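PDB 3NX4: putative oxidoreductase from Salmonella enterica subsp. enterica serovar Typhimurium, which binds NADP and probably acts as an NADPH-dependent acryloyl-CoA reductase of the medium-chain dehydrogenase/reductase family. Local coordinates for residues A121-T126 and S289-A294. Residues are numbered along the deposited sequence; the frame is centred on the assembly and turned at random.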
loop_
_atom_site.group_PDB
_atom_site.type_symbol
_atom_site.label_atom_id
_atom_site.label_comp_id
_atom_site.label_asym_id
_atom_site.label_seq_id
_atom_site.Cartn_x
_atom_site.Cartn_y
_atom_site.Cartn_z
ATOM N N ALA A 121 -1.267 -24.684 -18.055
ATOM C CA ALA A 121 -0.290 -23.683 -17.650
ATOM C C ALA A 121 -0.556 -22.373 -18.378
ATOM O O ALA A 121 -0.329 -21.290 -17.836
ATOM C CB ALA A 121 1.142 -24.177 -17.939
HETATM N N MSE A 122 -1.039 -22.478 -19.610
HETATM C CA MSE A 122 -1.287 -21.301 -20.439
HETATM C C MSE A 122 -2.714 -20.756 -20.286
HETATM O O MSE A 122 -2.947 -19.563 -20.475
HETATM C CB MSE A 122 -0.959 -21.589 -21.905
HETATM C CG MSE A 122 0.555 -21.701 -22.162
HETATM SE SE MSE A 122 1.415 -20.010 -21.744
HETATM C CE MSE A 122 2.218 -20.466 -20.013
ATOM N N ILE A 123 -3.659 -21.617 -19.939
ATOM C CA ILE A 123 -4.964 -21.110 -19.512
ATOM C C ILE A 123 -4.739 -20.176 -18.320
ATOM O O ILE A 123 -5.365 -19.121 -18.214
ATOM C CB ILE A 123 -5.948 -22.241 -19.165
ATOM C CG1 ILE A 123 -6.290 -23.040 -20.439
ATOM C CG2 ILE A 123 -7.240 -21.660 -18.513
ATOM C CD1 ILE A 123 -7.209 -24.215 -20.210
ATOM N N ILE A 124 -3.814 -20.554 -17.441
ATOM C CA ILE A 124 -3.410 -19.670 -16.348
ATOM C C ILE A 124 -2.674 -18.453 -16.902
ATOM O O ILE A 124 -3.159 -17.321 -16.788
ATOM C CB ILE A 124 -2.536 -20.410 -15.325
ATOM C CG1 ILE A 124 -3.349 -21.519 -14.651
ATOM C CG2 ILE A 124 -1.971 -19.432 -14.270
ATOM C CD1 ILE A 124 -2.480 -22.517 -13.891
ATOM N N GLY A 125 -1.510 -18.681 -17.511
ATOM C CA GLY A 125 -0.751 -17.614 -18.141
ATOM C C GLY A 125 -0.360 -16.499 -17.174
ATOM O O GLY A 125 -0.412 -16.668 -15.962
ATOM N N THR A 126 0.021 -15.352 -17.719
ATOM C CA THR A 126 0.346 -14.199 -16.892
ATOM C C THR A 126 -0.846 -13.749 -16.036
ATOM O O THR A 126 -0.672 -13.371 -14.891
ATOM C CB THR A 126 0.860 -13.023 -17.746
ATOM O OG1 THR A 126 2.199 -13.297 -18.161
ATOM C CG2 THR A 126 0.875 -11.735 -16.943
ATOM N N SER A 289 -12.523 -27.581 -12.675
ATOM C CA SER A 289 -13.627 -26.940 -13.363
ATOM C C SER A 289 -13.241 -25.579 -13.941
ATOM O O SER A 289 -13.841 -25.126 -14.915
ATOM C CB SER A 289 -14.823 -26.791 -12.418
ATOM O OG SER A 289 -14.534 -25.877 -11.379
ATOM N N PHE A 290 -12.252 -24.919 -13.339
ATOM C CA PHE A 290 -11.884 -23.570 -13.764
ATOM C C PHE A 290 -11.364 -23.550 -15.201
ATOM O O PHE A 290 -11.732 -22.688 -15.998
ATOM C CB PHE A 290 -10.815 -22.966 -12.839
ATOM C CG PHE A 290 -10.198 -21.717 -13.384
ATOM C CD1 PHE A 290 -10.846 -20.497 -13.250
ATOM C CD2 PHE A 290 -8.982 -21.760 -14.049
ATOM C CE1 PHE A 290 -10.286 -19.340 -13.765
ATOM C CE2 PHE A 290 -8.421 -20.611 -14.566
ATOM C CZ PHE A 290 -9.074 -19.398 -14.422
ATOM N N TYR A 291 -10.491 -24.497 -15.512
ATOM C CA TYR A 291 -9.839 -24.552 -16.818
ATOM C C TYR A 291 -10.874 -24.700 -17.946
ATOM O O TYR A 291 -10.766 -24.067 -18.997
ATOM C CB TYR A 291 -8.820 -25.698 -16.847
ATOM C CG TYR A 291 -7.766 -25.593 -15.757
ATOM C CD1 TYR A 291 -6.686 -24.734 -15.891
ATOM C CD2 TYR A 291 -7.859 -26.352 -14.592
ATOM C CE1 TYR A 291 -5.724 -24.631 -14.892
ATOM C CE2 TYR A 291 -6.899 -26.264 -13.592
ATOM C CZ TYR A 291 -5.833 -25.397 -13.742
ATOM O OH TYR A 291 -4.863 -25.300 -12.749
ATOM N N ALA A 292 -11.885 -25.525 -17.711
ATOM C CA ALA A 292 -12.992 -25.660 -18.653
ATOM C C ALA A 292 -13.865 -24.392 -18.764
ATOM O O ALA A 292 -14.219 -23.970 -19.863
ATOM C CB ALA A 292 -13.842 -26.868 -18.283
ATOM N N GLN A 293 -14.211 -23.780 -17.635
ATOM C CA GLN A 293 -15.105 -22.614 -17.649
ATOM C C GLN A 293 -14.485 -21.349 -18.251
ATOM O O GLN A 293 -15.165 -20.573 -18.918
ATOM C CB GLN A 293 -15.577 -22.275 -16.226
ATOM C CG GLN A 293 -16.494 -23.308 -15.599
ATOM C CD GLN A 293 -16.850 -22.961 -14.160
ATOM O OE1 GLN A 293 -16.219 -22.107 -13.543
ATOM N NE2 GLN A 293 -17.861 -23.628 -13.621
ATOM N N ALA A 294 -13.205 -21.124 -17.980
ATOM C CA ALA A 294 -12.574 -19.839 -18.272
ATOM C C ALA A 294 -11.954 -19.749 -19.662
ATOM O O ALA A 294 -11.803 -18.664 -20.219
ATOM C CB ALA A 294 -11.515 -19.539 -17.226
#
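Tyr291 meets Ile123 and Ile124 where two helices of a medium-chain dehydrogenase/reductase fold cross, helix 118-140 and the short helix 288-294. The local axes pass 10.3 Å apart at 76°, so the short helix lies steeply across the longer one and contact is confined to a few buried side chains. Followed outward, Tyr291 begins with CB, 4.0 Å from CD1 of Ile123. Its CG stands anti to the carbonyl carbon (chi1 -57°), which carries the ring obliquely across the two isoleucines, with its CD1-CE1 edge passing first Ile123 and then Ile124. CD1 of the ring lies 4.1 Å from Ile123 CG2, and CE1 lies 3.9 Å from Ile124 CG1; both aliphatic carbons sit near the ring plane, evidence for an edge contact. At the tip, Tyr291 OH reaches Ile124 CD1 at 3.8 Å, a van der Waals meeting with a methyl that also lies in the ring plane. One face of the same ring receives Phe290 CD2 from its own helix, 4.2 Å above the plane and offset toward the rim. Leu190 of helix 184-190 packs on Phe290, while Arg318 hydrogen-bonds through NE to Ile123 O and pairs by backbone with Ala294, tying both helices to strand 318-322. Further along helix 118-140, Thr126 touches the bound NADP. The same Ile123 CD1 that meets Tyr291 CB also touches the backbone carbonyl oxygen, Tyr291 O, at 3.8 Å, a van der Waals contact.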